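Local coordinates for conserved domain protein (Porphyromonas gingivalis, PDB 3PNN), which probably transfers sugar units from activated donors as a glycosyltransferase, forming glycosidic linkages, at residues W218-F232 / F247-R261. Residues are numbered along the deposited sequence; the frame is centred on the assembly and turned at random. Where two conformers were deposited one is given.
Sequences WGFTPDYFDYSEELF and FFIPFVVNDLIRSGR
With CG of Y224 swung anti to its own backbone N (chi1 -175°), the phenol ring reaches across to the helix 249-259, while V252 places CG1 against it by the same anti choice. The ring enters as a knob into the hole framed by I249, V252, V253 and L256, and Y224 OH ends 3.4 Å from V252 CG1. That buried hydroxyl is satisfied by N104 of helix 103-108, which bonds Y224 OH through ND2 and S228 OG through OD1. From the strand 218-220, F220 lies over one face of the Y224 ring and turns its own edge to I249 and V253. I249 CG2 sits 3.8 Å from the centroid of the five-membered ring of W218, and V253 CG2 lies over the same face at the six-membered ring, both as CH-pi contacts. F232 CD1 lies over a face of the F247 ring, 3.4 Å from F247 CD2, the planes 36° apart. L231 spreads its methyls between V252 and D255. Just beyond the C-terminal end of helix 249-259, R261 grips E230 end-on: R261 NH1 meets the syn lone pair of E230 OE1 at 2.8 Å, nearly straight, whereas R261 NH2 reaches E230 OE2 at 2.9 Å from above the carboxylate plane. Helices 223-232 and 249-259, their axes at 100°, pack beside strand 218-220 with an aromatic knob between, joining helices to sheet in an alpha/beta/alpha Rossmann-like glycosyltransferase fold.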
loop_
_atom_site.group_PDB
_atom_site.type_symbol
_atom_site.label_atom_id
_atom_site.label_comp_id
_atom_site.label_asym_id
_atom_site.label_seq_id
_atom_site.Cartn_x
_atom_site.Cartn_y
_atom_site.Cartn_z
ATOM N N TRP A 218 1.804 -5.316 1.507
ATOM C CA TRP A 218 2.650 -5.970 2.516
ATOM C C TRP A 218 1.812 -6.871 3.400
ATOM O O TRP A 218 0.597 -6.680 3.510
ATOM C CB TRP A 218 3.242 -4.907 3.435
ATOM C CG TRP A 218 4.064 -3.888 2.752
ATOM C CD1 TRP A 218 3.664 -2.661 2.302
ATOM C CD2 TRP A 218 5.454 -3.998 2.460
ATOM N NE1 TRP A 218 4.735 -2.001 1.740
ATOM C CE2 TRP A 218 5.843 -2.806 1.820
ATOM C CE3 TRP A 218 6.411 -5.000 2.672
ATOM C CZ2 TRP A 218 7.154 -2.583 1.386
ATOM C CZ3 TRP A 218 7.724 -4.772 2.251
ATOM C CH2 TRP A 218 8.075 -3.577 1.609
ATOM N N GLY A 219 2.465 -7.817 4.068
ATOM C CA GLY A 219 1.834 -8.615 5.113
ATOM C C GLY A 219 2.668 -8.537 6.387
ATOM O O GLY A 219 3.864 -8.834 6.359
ATOM N N PHE A 220 2.045 -8.137 7.493
ATOM C CA PHE A 220 2.761 -7.935 8.762
ATOM C C PHE A 220 2.068 -8.659 9.913
ATOM O O PHE A 220 0.931 -9.129 9.778
ATOM C CB PHE A 220 2.837 -6.442 9.122
ATOM C CG PHE A 220 3.629 -5.585 8.142
ATOM C CD1 PHE A 220 4.979 -5.820 7.908
ATOM C CD2 PHE A 220 3.017 -4.517 7.493
ATOM C CE1 PHE A 220 5.701 -5.019 7.025
ATOM C CE2 PHE A 220 3.729 -3.711 6.612
ATOM C CZ PHE A 220 5.080 -3.958 6.386
ATOM N N THR A 221 2.758 -8.733 11.048
ATOM C CA THR A 221 2.146 -9.132 12.308
ATOM C C THR A 221 2.228 -7.923 13.230
ATOM O O THR A 221 2.974 -6.992 12.955
ATOM C CB THR A 221 2.865 -10.353 12.936
ATOM O OG1 THR A 221 4.283 -10.145 12.917
ATOM C CG2 THR A 221 2.559 -11.623 12.131
ATOM N N PRO A 222 1.464 -7.924 14.334
ATOM C CA PRO A 222 1.356 -6.668 15.104
ATOM C C PRO A 222 2.657 -6.162 15.741
ATOM O O PRO A 222 2.732 -4.971 16.088
ATOM C CB PRO A 222 0.288 -6.991 16.162
ATOM C CG PRO A 222 -0.582 -8.061 15.472
ATOM C CD PRO A 222 0.434 -8.907 14.712
ATOM N N ASP A 223 3.670 -7.015 15.893
ATOM C CA ASP A 223 4.958 -6.527 16.416
ATOM C C ASP A 223 5.512 -5.444 15.488
ATOM O O ASP A 223 6.345 -4.645 15.881
ATOM C CB ASP A 223 5.976 -7.663 16.545
ATOM C CG ASP A 223 5.966 -8.586 15.343
ATOM O OD1 ASP A 223 6.897 -8.496 14.502
ATOM O OD2 ASP A 223 5.018 -9.391 15.232
ATOM N N TYR A 224 5.054 -5.442 14.245
ATOM C CA TYR A 224 5.482 -4.418 13.299
ATOM C C TYR A 224 5.136 -3.018 13.808
ATOM O O TYR A 224 5.881 -2.067 13.587
ATOM C CB TYR A 224 4.874 -4.646 11.898
ATOM C CG TYR A 224 5.412 -3.640 10.884
ATOM C CD1 TYR A 224 6.722 -3.732 10.426
ATOM C CD2 TYR A 224 4.619 -2.600 10.403
ATOM C CE1 TYR A 224 7.237 -2.817 9.515
ATOM C CE2 TYR A 224 5.133 -1.660 9.478
ATOM C CZ TYR A 224 6.435 -1.796 9.039
ATOM O OH TYR A 224 6.974 -0.905 8.141
ATOM N N PHE A 225 4.003 -2.870 14.488
ATOM C CA PHE A 225 3.675 -1.555 15.050
ATOM C C PHE A 225 4.725 -1.098 16.061
ATOM O O PHE A 225 5.071 0.083 16.129
ATOM C CB PHE A 225 2.298 -1.551 15.720
ATOM C CG PHE A 225 1.158 -1.879 14.792
ATOM C CD1 PHE A 225 0.844 -1.047 13.720
ATOM C CD2 PHE A 225 0.365 -2.997 15.022
ATOM C CE1 PHE A 225 -0.223 -1.347 12.866
ATOM C CE2 PHE A 225 -0.702 -3.302 14.184
ATOM C CZ PHE A 225 -1.001 -2.472 13.095
ATOM N N ASP A 226 5.207 -2.028 16.874
ATOM C CA ASP A 226 6.188 -1.693 17.907
ATOM C C ASP A 226 7.535 -1.305 17.304
ATOM O O ASP A 226 8.171 -0.341 17.753
ATOM C CB ASP A 226 6.388 -2.870 18.872
ATOM C CG ASP A 226 5.146 -3.167 19.695
ATOM O OD1 ASP A 226 4.386 -2.221 20.005
ATOM O OD2 ASP A 226 4.918 -4.350 20.022
ATOM N N TYR A 227 7.980 -2.062 16.304
ATOM C CA TYR A 227 9.232 -1.716 15.638
ATOM C C TYR A 227 9.082 -0.357 14.952
ATOM O O TYR A 227 10.006 0.463 14.973
ATOM C CB TYR A 227 9.636 -2.783 14.617
ATOM C CG TYR A 227 10.052 -4.104 15.235
ATOM C CD1 TYR A 227 10.992 -4.154 16.272
ATOM C CD2 TYR A 227 9.513 -5.299 14.781
ATOM C CE1 TYR A 227 11.366 -5.377 16.838
ATOM C CE2 TYR A 227 9.885 -6.521 15.336
ATOM C CZ TYR A 227 10.805 -6.552 16.358
ATOM O OH TYR A 227 11.172 -7.775 16.896
ATOM N N SER A 228 7.920 -0.122 14.347
ATOM C CA SER A 228 7.678 1.156 13.668
ATOM C C SER A 228 7.694 2.308 14.649
ATOM O O SER A 228 8.159 3.398 14.324
ATOM C CB SER A 228 6.330 1.178 12.947
ATOM O OG SER A 228 6.280 0.246 11.875
ATOM N N GLU A 229 7.136 2.097 15.836
ATOM C CA GLU A 229 7.157 3.165 16.852
ATOM C C GLU A 229 8.596 3.484 17.268
ATOM O O GLU A 229 8.973 4.647 17.454
ATOM C CB GLU A 229 6.323 2.767 18.068
ATOM C CG GLU A 229 6.455 3.697 19.270
ATOM C CD GLU A 229 5.383 4.773 19.318
ATOM O OE1 GLU A 229 4.726 5.019 18.279
ATOM O OE2 GLU A 229 5.197 5.372 20.401
ATOM N N GLU A 230 9.410 2.446 17.407
ATOM C CA GLU A 230 10.812 2.646 17.756
ATOM C C GLU A 230 11.523 3.513 16.706
ATOM O O GLU A 230 12.230 4.458 17.051
ATOM C CB GLU A 230 11.527 1.300 17.913
ATOM C CG GLU A 230 13.038 1.413 18.017
ATOM C CD GLU A 230 13.739 0.102 17.698
ATOM O OE1 GLU A 230 13.155 -0.968 17.984
ATOM O OE2 GLU A 230 14.869 0.145 17.155
ATOM N N LEU A 231 11.329 3.184 15.431
ATOM C CA LEU A 231 11.978 3.905 14.342
ATOM C C LEU A 231 11.361 5.284 14.129
ATOM O O LEU A 231 12.031 6.213 13.680
ATOM C CB LEU A 231 11.923 3.080 13.052
ATOM C CG LEU A 231 12.824 1.843 13.099
ATOM C CD1 LEU A 231 12.674 0.995 11.848
ATOM C CD2 LEU A 231 14.265 2.272 13.291
ATOM N N PHE A 232 10.078 5.417 14.453
ATOM C CA PHE A 232 9.430 6.734 14.371
ATOM C C PHE A 232 10.046 7.723 15.352
ATOM O O PHE A 232 10.289 8.894 15.014
ATOM C CB PHE A 232 7.918 6.614 14.613
ATOM C CG PHE A 232 7.132 7.831 14.175
ATOM C CD1 PHE A 232 7.476 8.514 13.018
ATOM C CD2 PHE A 232 6.028 8.267 14.906
ATOM C CE1 PHE A 232 6.732 9.627 12.596
ATOM C CE2 PHE A 232 5.287 9.378 14.497
ATOM C CZ PHE A 232 5.640 10.059 13.340
ATOM N N PHE A 247 7.983 9.587 6.846
ATOM C CA PHE A 247 8.301 8.293 7.448
ATOM C C PHE A 247 7.589 7.220 6.641
ATOM O O PHE A 247 6.374 7.039 6.780
ATOM C CB PHE A 247 7.803 8.318 8.899
ATOM C CG PHE A 247 8.189 7.118 9.723
ATOM C CD1 PHE A 247 9.520 6.787 9.922
ATOM C CD2 PHE A 247 7.212 6.362 10.359
ATOM C CE1 PHE A 247 9.878 5.694 10.709
ATOM C CE2 PHE A 247 7.561 5.268 11.154
ATOM C CZ PHE A 247 8.894 4.933 11.325
ATOM N N PHE A 248 8.346 6.526 5.787
ATOM C CA PHE A 248 7.799 5.619 4.767
ATOM C C PHE A 248 7.956 4.149 5.132
ATOM O O PHE A 248 8.941 3.769 5.759
ATOM C CB PHE A 248 8.535 5.818 3.439
ATOM C CG PHE A 248 8.253 7.129 2.771
ATOM C CD1 PHE A 248 6.981 7.428 2.314
ATOM C CD2 PHE A 248 9.268 8.047 2.572
ATOM C CE1 PHE A 248 6.719 8.632 1.687
ATOM C CE2 PHE A 248 9.015 9.255 1.945
ATOM C CZ PHE A 248 7.738 9.544 1.502
ATOM N N ILE A 249 7.020 3.315 4.678
ATOM C CA ILE A 249 7.095 1.883 4.967
ATOM C C ILE A 249 8.401 1.202 4.484
ATOM O O ILE A 249 9.063 0.493 5.262
ATOM C CB ILE A 249 5.873 1.145 4.413
ATOM C CG1 ILE A 249 4.597 1.654 5.094
ATOM C CG2 ILE A 249 6.034 -0.367 4.577
ATOM C CD1 ILE A 249 3.322 1.157 4.409
ATOM N N PRO A 250 8.776 1.402 3.203
ATOM C CA PRO A 250 10.005 0.779 2.682
ATOM C C PRO A 250 11.236 1.115 3.514
ATOM O O PRO A 250 12.113 0.261 3.686
ATOM C CB PRO A 250 10.166 1.402 1.289
ATOM C CG PRO A 250 8.836 1.918 0.926
ATOM C CD PRO A 250 8.111 2.249 2.194
ATOM N N PHE A 251 11.316 2.346 4.015
ATOM C CA PHE A 251 12.445 2.740 4.847
ATOM C C PHE A 251 12.551 1.894 6.113
ATOM O O PHE A 251 13.630 1.398 6.463
ATOM C CB PHE A 251 12.381 4.223 5.228
ATOM C CG PHE A 251 13.371 4.605 6.300
ATOM C CD1 PHE A 251 14.652 5.008 5.970
ATOM C CD2 PHE A 251 13.021 4.540 7.643
ATOM C CE1 PHE A 251 15.566 5.345 6.954
ATOM C CE2 PHE A 251 13.925 4.870 8.630
ATOM C CZ PHE A 251 15.200 5.275 8.288
ATOM N N VAL A 252 11.431 1.762 6.813
ATOM C CA VAL A 252 11.357 0.953 8.024
ATOM C C VAL A 252 11.646 -0.517 7.738
ATOM O O VAL A 252 12.428 -1.148 8.437
ATOM C CB VAL A 252 9.947 1.060 8.664
ATOM C CG1 VAL A 252 9.785 0.024 9.766
ATOM C CG2 VAL A 252 9.733 2.475 9.185
ATOM N N VAL A 253 10.991 -1.067 6.718
ATOM C CA VAL A 253 11.195 -2.467 6.355
ATOM C C VAL A 253 12.665 -2.704 6.014
ATOM O O VAL A 253 13.273 -3.682 6.448
ATOM C CB VAL A 253 10.302 -2.888 5.175
ATOM C CG1 VAL A 253 10.759 -4.229 4.597
ATOM C CG2 VAL A 253 8.829 -2.963 5.619
ATOM N N ASN A 254 13.241 -1.791 5.247
ATOM C CA ASN A 254 14.650 -1.911 4.883
ATOM C C ASN A 254 15.555 -1.944 6.122
ATOM O O ASN A 254 16.516 -2.729 6.206
ATOM C CB ASN A 254 15.033 -0.770 3.935
ATOM C CG ASN A 254 16.404 -0.959 3.311
ATOM O OD1 ASN A 254 16.609 -1.854 2.486
ATOM N ND2 ASN A 254 17.345 -0.107 3.690
ATOM N N ASP A 255 15.237 -1.109 7.105
ATOM C CA ASP A 255 16.048 -1.048 8.310
ATOM C C ASP A 255 15.965 -2.348 9.095
ATOM O O ASP A 255 16.970 -2.837 9.608
ATOM C CB ASP A 255 15.609 0.115 9.197
ATOM C CG ASP A 255 16.541 0.307 10.392
ATOM O OD1 ASP A 255 17.505 1.088 10.271
ATOM O OD2 ASP A 255 16.322 -0.338 11.442
ATOM N N LEU A 256 14.759 -2.907 9.197
ATOM C CA LEU A 256 14.549 -4.130 9.965
ATOM C C LEU A 256 15.215 -5.347 9.333
ATOM O O LEU A 256 15.772 -6.207 10.029
ATOM C CB LEU A 256 13.050 -4.389 10.128
ATOM C CG LEU A 256 12.293 -3.379 10.990
ATOM C CD1 LEU A 256 10.809 -3.772 11.027
ATOM C CD2 LEU A 256 12.881 -3.343 12.396
ATOM N N ILE A 257 15.143 -5.451 8.011
ATOM C CA ILE A 257 15.827 -6.564 7.357
ATOM C C ILE A 257 17.336 -6.411 7.409
ATOM O O ILE A 257 18.056 -7.392 7.573
ATOM C CB ILE A 257 15.344 -6.821 5.898
ATOM C CG1 ILE A 257 15.582 -5.620 4.999
ATOM C CG2 ILE A 257 13.872 -7.130 5.872
ATOM C CD1 ILE A 257 14.629 -5.639 3.772
ATOM N N ARG A 258 17.836 -5.189 7.297
ATOM C CA ARG A 258 19.280 -4.997 7.407
ATOM C C ARG A 258 19.836 -5.357 8.793
ATOM O O ARG A 258 20.944 -5.878 8.901
ATOM C CB ARG A 258 19.673 -3.572 7.023
ATOM C CG ARG A 258 19.450 -3.273 5.545
ATOM C CD ARG A 258 19.990 -1.905 5.175
ATOM N NE ARG A 258 21.388 -1.745 5.569
ATOM C CZ ARG A 258 22.426 -2.026 4.784
ATOM N NH1 ARG A 258 22.229 -2.483 3.550
ATOM N NH2 ARG A 258 23.664 -1.850 5.230
ATOM N N SER A 259 19.073 -5.090 9.848
ATOM C CA SER A 259 19.527 -5.418 11.197
ATOM C C SER A 259 19.334 -6.915 11.509
ATOM O O SER A 259 19.895 -7.444 12.478
ATOM C CB SER A 259 18.758 -4.581 12.210
ATOM O OG SER A 259 17.408 -5.005 12.217
ATOM N N GLY A 260 18.546 -7.598 10.687
ATOM C CA GLY A 260 18.215 -8.993 10.937
ATOM C C GLY A 260 17.001 -9.223 11.839
ATOM O O GLY A 260 16.643 -10.371 12.109
ATOM N N ARG A 261 16.365 -8.151 12.314
ATOM C CA ARG A 261 15.187 -8.301 13.182
ATOM C C ARG A 261 13.936 -8.767 12.458
ATOM O O ARG A 261 13.014 -9.281 13.086
ATOM C CB ARG A 261 14.888 -7.020 13.967
ATOM C CG ARG A 261 15.925 -6.744 15.045
ATOM C CD ARG A 261 15.490 -5.640 15.989
ATOM N NE ARG A 261 15.434 -4.334 15.334
ATOM C CZ ARG A 261 14.946 -3.235 15.909
ATOM N NH1 ARG A 261 14.475 -3.287 17.154
ATOM N NH2 ARG A 261 14.927 -2.084 15.246
#